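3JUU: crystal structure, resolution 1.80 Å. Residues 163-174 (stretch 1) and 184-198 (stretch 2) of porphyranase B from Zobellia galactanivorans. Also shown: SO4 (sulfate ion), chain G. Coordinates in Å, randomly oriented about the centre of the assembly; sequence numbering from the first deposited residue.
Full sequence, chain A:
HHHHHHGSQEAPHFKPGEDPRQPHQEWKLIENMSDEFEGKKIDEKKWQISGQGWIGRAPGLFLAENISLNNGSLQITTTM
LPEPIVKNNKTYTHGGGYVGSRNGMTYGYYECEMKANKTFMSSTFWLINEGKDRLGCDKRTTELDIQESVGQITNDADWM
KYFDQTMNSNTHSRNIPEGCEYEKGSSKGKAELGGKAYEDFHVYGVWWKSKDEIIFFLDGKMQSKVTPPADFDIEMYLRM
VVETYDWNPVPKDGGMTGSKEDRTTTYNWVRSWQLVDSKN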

ATOM      1  N   PHE A 163       7.221 -13.619  -5.459  1.00 14.47           N
ATOM      2  CA  PHE A 163       6.448 -12.466  -5.002  1.00 13.15           C
ATOM      3  C   PHE A 163       6.807 -12.009  -3.573  1.00 13.94           C
ATOM      4  O   PHE A 163       6.530 -10.845  -3.225  1.00 15.64           O
ATOM      5  CB  PHE A 163       4.928 -12.749  -5.128  1.00 14.12           C
ATOM      6  CG  PHE A 163       4.085 -11.531  -5.218  1.00 13.96           C
ATOM      7  CD1 PHE A 163       3.960 -10.883  -6.457  1.00 17.25           C
ATOM      8  CD2 PHE A 163       3.404 -11.001  -4.109  1.00  9.52           C
ATOM      9  CE1 PHE A 163       3.183  -9.738  -6.592  1.00 14.11           C
ATOM     10  CE2 PHE A 163       2.624  -9.867  -4.250  1.00 11.23           C
ATOM     11  CZ  PHE A 163       2.524  -9.228  -5.493  1.00 16.24           C
ATOM     12  N   ASP A 164       7.357 -12.911  -2.765  1.00 11.29           N
ATOM     13  CA  ASP A 164       7.720 -12.630  -1.383  1.00 10.37           C
ATOM     14  C   ASP A 164       9.132 -12.041  -1.213  1.00 11.12           C
ATOM     15  O   ASP A 164       9.604 -11.865  -0.066  1.00 10.04           O
ATOM     16  CB  ASP A 164       7.626 -13.953  -0.563  1.00 11.02           C
ATOM     17  CG  ASP A 164       8.585 -15.083  -1.071  1.00 14.86           C
ATOM     18  OD1 ASP A 164       9.126 -15.007  -2.197  1.00 12.21           O
ATOM     19  OD2 ASP A 164       8.715 -16.087  -0.333  1.00 14.87           O
ATOM     20  N   GLN A 165       9.850 -11.825  -2.315  1.00 10.55           N
ATOM     21  CA  GLN A 165      11.204 -11.288  -2.207  1.00 11.42           C
ATOM     22  C   GLN A 165      11.461 -10.167  -3.211  1.00 11.94           C
ATOM     23  O   GLN A 165      12.588  -9.935  -3.535  1.00 11.34           O
ATOM     24  CB  GLN A 165      12.248 -12.390  -2.330  1.00 12.40           C
ATOM     25  CG  GLN A 165      12.099 -13.255  -3.550  1.00 14.86           C
ATOM     26  CD  GLN A 165      13.008 -14.490  -3.430  1.00 22.84           C
ATOM     27  OE1 GLN A 165      12.988 -15.180  -2.419  1.00 23.65           O
ATOM     28  NE2 GLN A 165      13.852 -14.702  -4.415  1.00 22.50           N
ATOM     29  N   THR A 166      10.408  -9.483  -3.650  1.00 10.16           N
ATOM     30  CA  THR A 166      10.540  -8.428  -4.621  1.00  9.94           C
ATOM     31  C   THR A 166       9.774  -7.170  -4.162  1.00 10.84           C
ATOM     32  O   THR A 166       8.821  -7.242  -3.370  1.00 10.38           O
ATOM     33  CB  THR A 166      10.050  -8.936  -6.001  1.00 10.97           C
ATOM     34  OG1 THR A 166       8.821  -9.610  -5.792  1.00 14.19           O
ATOM     35  CG2 THR A 166      11.008 -10.045  -6.574  1.00  8.64           C
ATOM     36  N   MET A 167      10.158  -6.020  -4.689  1.00  9.75           N
ATOM     37  CA  MET A 167       9.246  -4.865  -4.678  1.00  8.79           C
ATOM     38  C   MET A 167       8.381  -4.949  -5.933  1.00  9.94           C
ATOM     39  O   MET A 167       8.869  -4.895  -7.065  1.00  9.20           O
ATOM     40  CB  MET A 167      10.043  -3.535  -4.679  1.00 10.31           C
ATOM     41  CG  MET A 167       9.113  -2.329  -4.511  1.00  7.44           C
ATOM     42  SD  MET A 167      10.201  -0.838  -4.494  1.00  8.78           S
ATOM     43  CE  MET A 167       9.008   0.469  -4.525  1.00  9.70           C
ATOM     44  N   ASN A 168       7.083  -5.100  -5.735  1.00  8.47           N
ATOM     45  CA  ASN A 168       6.128  -5.312  -6.784  1.00  8.17           C
ATOM     46  C   ASN A 168       5.312  -4.047  -6.820  1.00  8.67           C
ATOM     47  O   ASN A 168       4.524  -3.799  -5.880  1.00  9.33           O
ATOM     48  CB  ASN A 168       5.215  -6.469  -6.307  1.00  8.83           C
ATOM     49  CG  ASN A 168       5.994  -7.734  -6.202  1.00  9.74           C
ATOM     50  OD1 ASN A 168       6.662  -8.105  -7.148  1.00 12.33           O
ATOM     51  ND2 ASN A 168       5.994  -8.342  -5.027  1.00  9.55           N
ATOM     52  N   SER A 169       5.516  -3.227  -7.874  1.00  7.87           N
ATOM     53  CA  SER A 169       4.846  -1.915  -7.965  1.00  7.76           C
ATOM     54  C   SER A 169       3.966  -1.928  -9.181  1.00  8.53           C
ATOM     55  O   SER A 169       4.111  -2.827 -10.086  1.00 11.11           O
ATOM     56  CB  SER A 169       5.876  -0.799  -8.139  1.00  7.03           C
ATOM     57  OG  SER A 169       6.832  -0.826  -7.036  1.00  9.18           O
ATOM     58  N   ASN A 170       2.967  -1.061  -9.196  1.00  9.08           N
ATOM     59  CA  ASN A 170       1.998  -1.105 -10.302  1.00 10.03           C
ATOM     60  C   ASN A 170       1.279   0.195 -10.487  1.00 10.00           C
ATOM     61  O   ASN A 170       1.296   1.088  -9.609  1.00 10.08           O
ATOM     62  CB  ASN A 170       0.990  -2.284 -10.086  1.00  8.43           C
ATOM     63  CG  ASN A 170       0.558  -2.954 -11.412  1.00 14.37           C
ATOM     64  OD1 ASN A 170       0.449  -2.285 -12.440  1.00 11.88           O
ATOM     65  ND2 ASN A 170       0.258  -4.251 -11.364  1.00 12.04           N
ATOM     66  N   THR A 171       0.670   0.369 -11.666  1.00  8.70           N
ATOM     67  CA  THR A 171      -0.170   1.599 -11.897  1.00  9.36           C
ATOM     68  C   THR A 171      -1.371   1.085 -12.689  1.00  9.25           C
ATOM     69  O   THR A 171      -1.200   0.315 -13.625  1.00 11.68           O
ATOM     70  CB  THR A 171       0.583   2.745 -12.696  1.00 10.85           C
ATOM     71  OG1 THR A 171       1.076   2.183 -13.926  1.00 11.96           O
ATOM     72  CG2 THR A 171       1.873   3.353 -11.862  1.00 11.20           C
ATOM     73  N   HIS A 172      -2.579   1.434 -12.286  1.00 10.29           N
ATOM     74  CA  HIS A 172      -3.762   0.910 -12.922  1.00  9.54           C
ATOM     75  C   HIS A 172      -4.667   2.041 -13.335  1.00 10.19           C
ATOM     76  O   HIS A 172      -4.845   2.984 -12.566  1.00 11.89           O
ATOM     77  CB  HIS A 172      -4.607   0.060 -11.946  1.00  8.63           C
ATOM     78  CG  HIS A 172      -3.879  -1.124 -11.410  1.00 12.01           C
ATOM     79  ND1 HIS A 172      -3.638  -2.245 -12.177  1.00 14.93           N
ATOM     80  CD2 HIS A 172      -3.283  -1.349 -10.211  1.00 11.92           C
ATOM     81  CE1 HIS A 172      -3.016  -3.150 -11.442  1.00 16.83           C
ATOM     82  NE2 HIS A 172      -2.785  -2.631 -10.249  1.00 13.43           N
ATOM     83  N   SER A 173      -5.312   1.856 -14.488  1.00 10.23           N
ATOM     84  CA  SER A 173      -6.394   2.747 -14.911  1.00 11.06           C
ATOM     85  C   SER A 173      -7.592   1.823 -15.178  1.00 12.06           C
ATOM     86  O   SER A 173      -7.496   0.855 -15.955  1.00 12.90           O
ATOM     87  CB  SER A 173      -5.979   3.488 -16.198  1.00 10.88           C
ATOM     88  OG  SER A 173      -7.168   4.041 -16.793  1.00 11.73           O
ATOM     89  N   ARG A 174      -8.734   2.107 -14.566  1.00 11.44           N
ATOM     90  CA  ARG A 174      -9.947   1.287 -14.793  1.00 13.08           C
ATOM     91  C   ARG A 174     -11.224   2.032 -14.476  1.00 13.01           C
ATOM     92  O   ARG A 174     -11.143   3.227 -14.062  1.00 11.03           O
ATOM     93  CB  ARG A 174      -9.919  -0.010 -13.992  1.00 12.74           C
ATOM     94  CG  ARG A 174      -9.777   0.232 -12.424  1.00 13.38           C
ATOM     95  CD  ARG A 174      -9.909  -1.101 -11.634  1.00 14.80           C
ATOM     96  NE  ARG A 174      -9.791  -0.816 -10.211  1.00 14.42           N
ATOM     97  CZ  ARG A 174      -8.633  -0.644  -9.584  1.00 16.31           C
ATOM     98  NH1 ARG A 174      -7.451  -0.785 -10.225  1.00 15.69           N
ATOM     99  NH2 ARG A 174      -8.665  -0.340  -8.314  1.00 10.16           N
ATOM    100  N   LYS A 184      -7.735   2.047 -20.389  1.00 19.68           N
ATOM    101  CA  LYS A 184      -7.704   1.114 -19.263  1.00 20.42           C
ATOM    102  C   LYS A 184      -6.412   0.316 -19.313  1.00 19.61           C
ATOM    103  O   LYS A 184      -5.955   0.023 -20.404  1.00 20.69           O
ATOM    104  CB  LYS A 184      -8.889   0.149 -19.462  1.00 21.25           C
ATOM    105  CG  LYS A 184      -8.989  -0.978 -18.408  1.00 28.32           C
ATOM    106  CD  LYS A 184     -10.108  -2.006 -18.792  1.00 38.07           C
ATOM    107  CE  LYS A 184     -11.311  -1.307 -19.486  1.00 42.21           C
ATOM    108  NZ  LYS A 184     -12.189  -2.267 -20.305  1.00 43.38           N
ATOM    109  N   GLY A 185      -5.828  -0.086 -18.175  1.00 16.00           N
ATOM    110  CA  GLY A 185      -4.725  -1.062 -18.285  1.00 13.36           C
ATOM    111  C   GLY A 185      -3.830  -0.905 -17.064  1.00 13.38           C
ATOM    112  O   GLY A 185      -4.224  -0.252 -16.115  1.00 11.35           O
ATOM    113  N   SER A 186      -2.642  -1.523 -17.114  1.00 11.68           N
ATOM    114  CA  SER A 186      -1.746  -1.594 -15.962  1.00 12.97           C
ATOM    115  C   SER A 186      -0.318  -1.426 -16.456  1.00 14.72           C
ATOM    116  O   SER A 186       0.064  -2.036 -17.492  1.00 16.26           O
ATOM    117  CB  SER A 186      -1.820  -3.020 -15.340  1.00 12.33           C
ATOM    118  OG  SER A 186      -3.126  -3.079 -14.777  1.00 22.72           O
ATOM    119  N   SER A 187       0.514  -0.736 -15.680  1.00 13.61           N
ATOM    120  CA  SER A 187       1.951  -0.736 -16.007  1.00 12.74           C
ATOM    121  C   SER A 187       2.720  -1.030 -14.766  1.00 11.60           C
ATOM    122  O   SER A 187       2.703  -0.217 -13.866  1.00 10.56           O
ATOM    123  CB  SER A 187       2.419   0.590 -16.556  1.00 15.25           C
ATOM    124  OG  SER A 187       1.906   0.792 -17.875  1.00 19.63           O
ATOM    125  N   LYS A 188       3.425  -2.146 -14.765  1.00 11.16           N
ATOM    126  CA  LYS A 188       4.036  -2.712 -13.548  1.00 14.27           C
ATOM    127  C   LYS A 188       5.494  -2.360 -13.468  1.00 14.53           C
ATOM    128  O   LYS A 188       6.138  -2.006 -14.487  1.00 11.98           O
ATOM    129  CB  LYS A 188       3.996  -4.265 -13.580  1.00 16.03           C
ATOM    130  CG  LYS A 188       2.695  -4.899 -13.813  1.00 22.89           C
ATOM    131  CD  LYS A 188       2.799  -6.476 -13.857  1.00 30.04           C
ATOM    132  CE  LYS A 188       2.962  -6.987 -15.341  1.00 36.83           C
ATOM    133  NZ  LYS A 188       3.776  -8.278 -15.445  1.00 39.22           N
ATOM    134  N   GLY A 189       6.030  -2.480 -12.241  1.00 13.90           N
ATOM    135  CA  GLY A 189       7.524  -2.467 -12.034  1.00 14.64           C
ATOM    136  C   GLY A 189       7.871  -3.580 -11.047  1.00 14.43           C
ATOM    137  O   GLY A 189       7.023  -3.985 -10.223  1.00 12.75           O
ATOM    138  N   LYS A 190       9.078  -4.159 -11.173  1.00 12.81           N
ATOM    139  CA  LYS A 190       9.473  -5.209 -10.236  1.00 13.79           C
ATOM    140  C   LYS A 190      10.970  -4.974  -9.961  1.00 14.18           C
ATOM    141  O   LYS A 190      11.718  -4.698 -10.917  1.00 12.13           O
ATOM    142  CB  LYS A 190       9.303  -6.598 -10.866  1.00 15.59           C
ATOM    143  CG  LYS A 190       9.739  -7.772  -9.995  1.00 18.10           C
ATOM    144  CD  LYS A 190       9.800  -9.135 -10.751  1.00 25.64           C
ATOM    145  CE  LYS A 190       8.417  -9.436 -11.291  1.00 32.44           C
ATOM    146  NZ  LYS A 190       8.402 -10.800 -11.898  1.00 37.21           N
ATOM    147  N   ALA A 191      11.390  -5.109  -8.709  1.00 11.40           N
ATOM    148  CA  ALA A 191      12.803  -5.086  -8.372  1.00 12.48           C
ATOM    149  C   ALA A 191      13.121  -6.096  -7.254  1.00 12.84           C
ATOM    150  O   ALA A 191      12.230  -6.421  -6.448  1.00 12.45           O
ATOM    151  CB  ALA A 191      13.224  -3.682  -7.949  1.00 12.84           C
ATOM    152  N   GLU A 192      14.378  -6.545  -7.151  1.00 10.65           N
ATOM    153  CA  GLU A 192      14.763  -7.530  -6.067  1.00 12.98           C
ATOM    154  C   GLU A 192      14.888  -6.817  -4.722  1.00 11.48           C
ATOM    155  O   GLU A 192      15.479  -5.690  -4.644  1.00 10.78           O
ATOM    156  CB  GLU A 192      16.140  -8.174  -6.341  1.00 13.97           C
ATOM    157  CG  GLU A 192      16.172  -8.961  -7.660  1.00 18.43           C
ATOM    158  CD  GLU A 192      15.112 -10.055  -7.682  1.00 28.41           C
ATOM    159  OE1 GLU A 192      15.207 -10.925  -6.803  1.00 29.14           O
ATOM    160  OE2 GLU A 192      14.216 -10.017  -8.564  1.00 32.40           O
ATOM    161  N   LEU A 193      14.401  -7.475  -3.650  1.00 10.31           N
ATOM    162  CA  LEU A 193      14.602  -6.925  -2.301  1.00 11.52           C
ATOM    163  C   LEU A 193      15.985  -7.313  -1.808  1.00 12.70           C
ATOM    164  O   LEU A 193      16.582  -6.611  -0.961  1.00 13.04           O
ATOM    165  CB  LEU A 193      13.582  -7.457  -1.280  1.00  9.49           C
ATOM    166  CG  LEU A 193      12.161  -6.956  -1.638  1.00  8.47           C
ATOM    167  CD1 LEU A 193      11.222  -7.415  -0.550  1.00 11.08           C
ATOM    168  CD2 LEU A 193      12.101  -5.434  -1.612  1.00  8.58           C
ATOM    169  N   GLY A 194      16.509  -8.434  -2.296  1.00 12.48           N
ATOM    170  CA  GLY A 194      17.761  -8.923  -1.671  1.00 14.22           C
ATOM    171  C   GLY A 194      17.501  -9.866  -0.473  1.00 15.45           C
ATOM    172  O   GLY A 194      18.446 -10.257   0.225  1.00 15.47           O
ATOM    173  N   GLY A 195      16.247 -10.208  -0.222  1.00 12.37           N
ATOM    174  CA  GLY A 195      15.865 -11.027   0.958  1.00 12.83           C
ATOM    175  C   GLY A 195      14.335 -11.129   0.913  1.00 13.48           C
ATOM    176  O   GLY A 195      13.676 -10.512   0.015  1.00 11.51           O
ATOM    177  N   LYS A 196      13.731 -11.837   1.872  1.00 13.07           N
ATOM    178  CA  LYS A 196      12.252 -11.859   1.933  1.00 13.32           C
ATOM    179  C   LYS A 196      11.711 -10.559   2.488  1.00 11.70           C
ATOM    180  O   LYS A 196      12.317  -9.924   3.351  1.00 11.64           O
ATOM    181  CB  LYS A 196      11.723 -13.057   2.790  1.00 12.09           C
ATOM    182  CG  LYS A 196      12.258 -14.474   2.389  1.00 12.26           C
ATOM    183  CD  LYS A 196      11.643 -14.923   1.075  1.00 12.72           C
ATOM    184  CE  LYS A 196      11.986 -16.431   0.777  1.00 16.09           C
ATOM    185  NZ  LYS A 196      11.516 -16.655  -0.601  1.00 18.64           N
ATOM    186  N   ALA A 197      10.525 -10.173   2.040  1.00  9.51           N
ATOM    187  CA  ALA A 197       9.930  -8.966   2.500  1.00 10.53           C
ATOM    188  C   ALA A 197       9.647  -8.977   3.994  1.00  9.00           C
ATOM    189  O   ALA A 197       9.593  -7.888   4.618  1.00  8.95           O
ATOM    190  CB  ALA A 197       8.596  -8.682   1.714  1.00 10.71           C
ATOM    191  N   TYR A 198       9.391 -10.181   4.542  1.00 10.85           N
ATOM    192  CA  TYR A 198       9.165 -10.289   5.991  1.00 10.99           C
ATOM    193  C   TYR A 198      10.442 -10.361   6.817  1.00 12.55           C
ATOM    194  O   TYR A 198      10.353 -10.373   8.064  1.00 12.18           O
ATOM    195  CB  TYR A 198       8.294 -11.534   6.360  1.00 10.23           C
ATOM    196  CG  TYR A 198       8.866 -12.858   5.870  1.00 10.25           C
ATOM    197  CD1 TYR A 198       9.919 -13.533   6.580  1.00 12.08           C
ATOM    198  CD2 TYR A 198       8.371 -13.431   4.674  1.00 10.13           C
ATOM    199  CE1 TYR A 198      10.431 -14.783   6.085  1.00 15.25           C
ATOM    200  CE2 TYR A 198       8.873 -14.647   4.192  1.00 14.72           C
ATOM    201  CZ  TYR A 198       9.901 -15.281   4.895  1.00 18.39           C
ATOM    202  OH  TYR A 198      10.345 -16.477   4.389  1.00 22.85           O
TER
HETATM  203  S   SO4 G   7     -12.279  -0.537  -7.372  1.00 22.14           S
HETATM  204  O1  SO4 G   7     -12.414  -1.661  -6.512  1.00 27.40           O
HETATM  205  O2  SO4 G   7     -11.189   0.339  -6.976  1.00 19.49           O
HETATM  206  O3  SO4 G   7     -12.207  -1.055  -8.749  1.00 20.81           O
HETATM  207  O4  SO4 G   7     -13.372   0.352  -7.048  1.00 25.44           O
HETATM  208  O   HOH W   1       8.037 -17.188   1.913  1.00 27.74           O
HETATM  209  O   HOH W   2       7.810 -11.655   2.141  1.00 28.80           O
HETATM  210  O   HOH W   3      15.275 -10.659  -3.804  1.00 15.17           O
HETATM  211  O   HOH W   4      13.676 -12.944  -6.877  1.00 26.09           O

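How do the two backbones lie against each other? Strand 166-174 runs antiparallel to strand 189-192, with an angle of 169° between their directions and axes 4.5 Å apart at closest approach. Two hydrogen bonds link each of three residue pairs. Met 167 N donates to Ala 191 O at 2.7 Å, and Ala 191 N answers to Met 167 O at 3.0 Å; Ser 169 N to Gly 189 O and Gly 189 N to Ser 169 O both measure 2.9 Å, as do Ser 173 N to Gly 185 O and Gly 185 N to Ser 173 O. Between such pairs lie non-hydrogen-bonded ones, such as Asn 168 with Lys 190, where CA-H groups approach carbonyls instead: Lys 190 CA sits 3.2 Å from Met 167 O.

What happens where this ladder changes around Ser 187? Ser 187 N still donates to Thr 171 O at 2.9 Å, while the Thr 171 side chain, in its p rotamer, brings OG1 within 2.9 Å of Ser 187 O and donates to it. A side-chain hydroxyl thus adds to the backbone link. One residue further along, His 172 and Ser 186 point to the same face of the sheet, and His 172 ND1 forms a 2.8 Å hydrogen bond with Ser 186 OG, which lies at the ring edge, near its plane, where a ring nitrogen can bond.

How are the stretches joined beyond the regular strands? Leu 193 N donates to Gln 165 O at 3.1 Å and Ala 197 N to Asp 164 O at 2.9 Å, so the backbone contact continues past Glu 192. Lys 196 supplies the charged link: its NZ forms a salt bridge with Asp 164 OD2 at 2.9 Å and donates to Gln 165 OE1 at 2.8 Å, so one ammonium group gathers two neighbouring side chains. Water 3 adds a bridge, donating to Gln 165 O and Glu 192 OE1 and accepting from Gly 194 N.

Where do apolar groups and glycines matter? Leu 193 points toward stretch 1 and is buried; its CD2 lies 4.2 Å from Met 167 CB, an apolar contact beside the polar backbone ladder. The glycines differ in their demands. At Gly 185 and Gly 194 the backbone angles would jam a CB against the preceding carbonyl oxygen, which by itself calls for glycine, whereas at Gly 189 there is room for one.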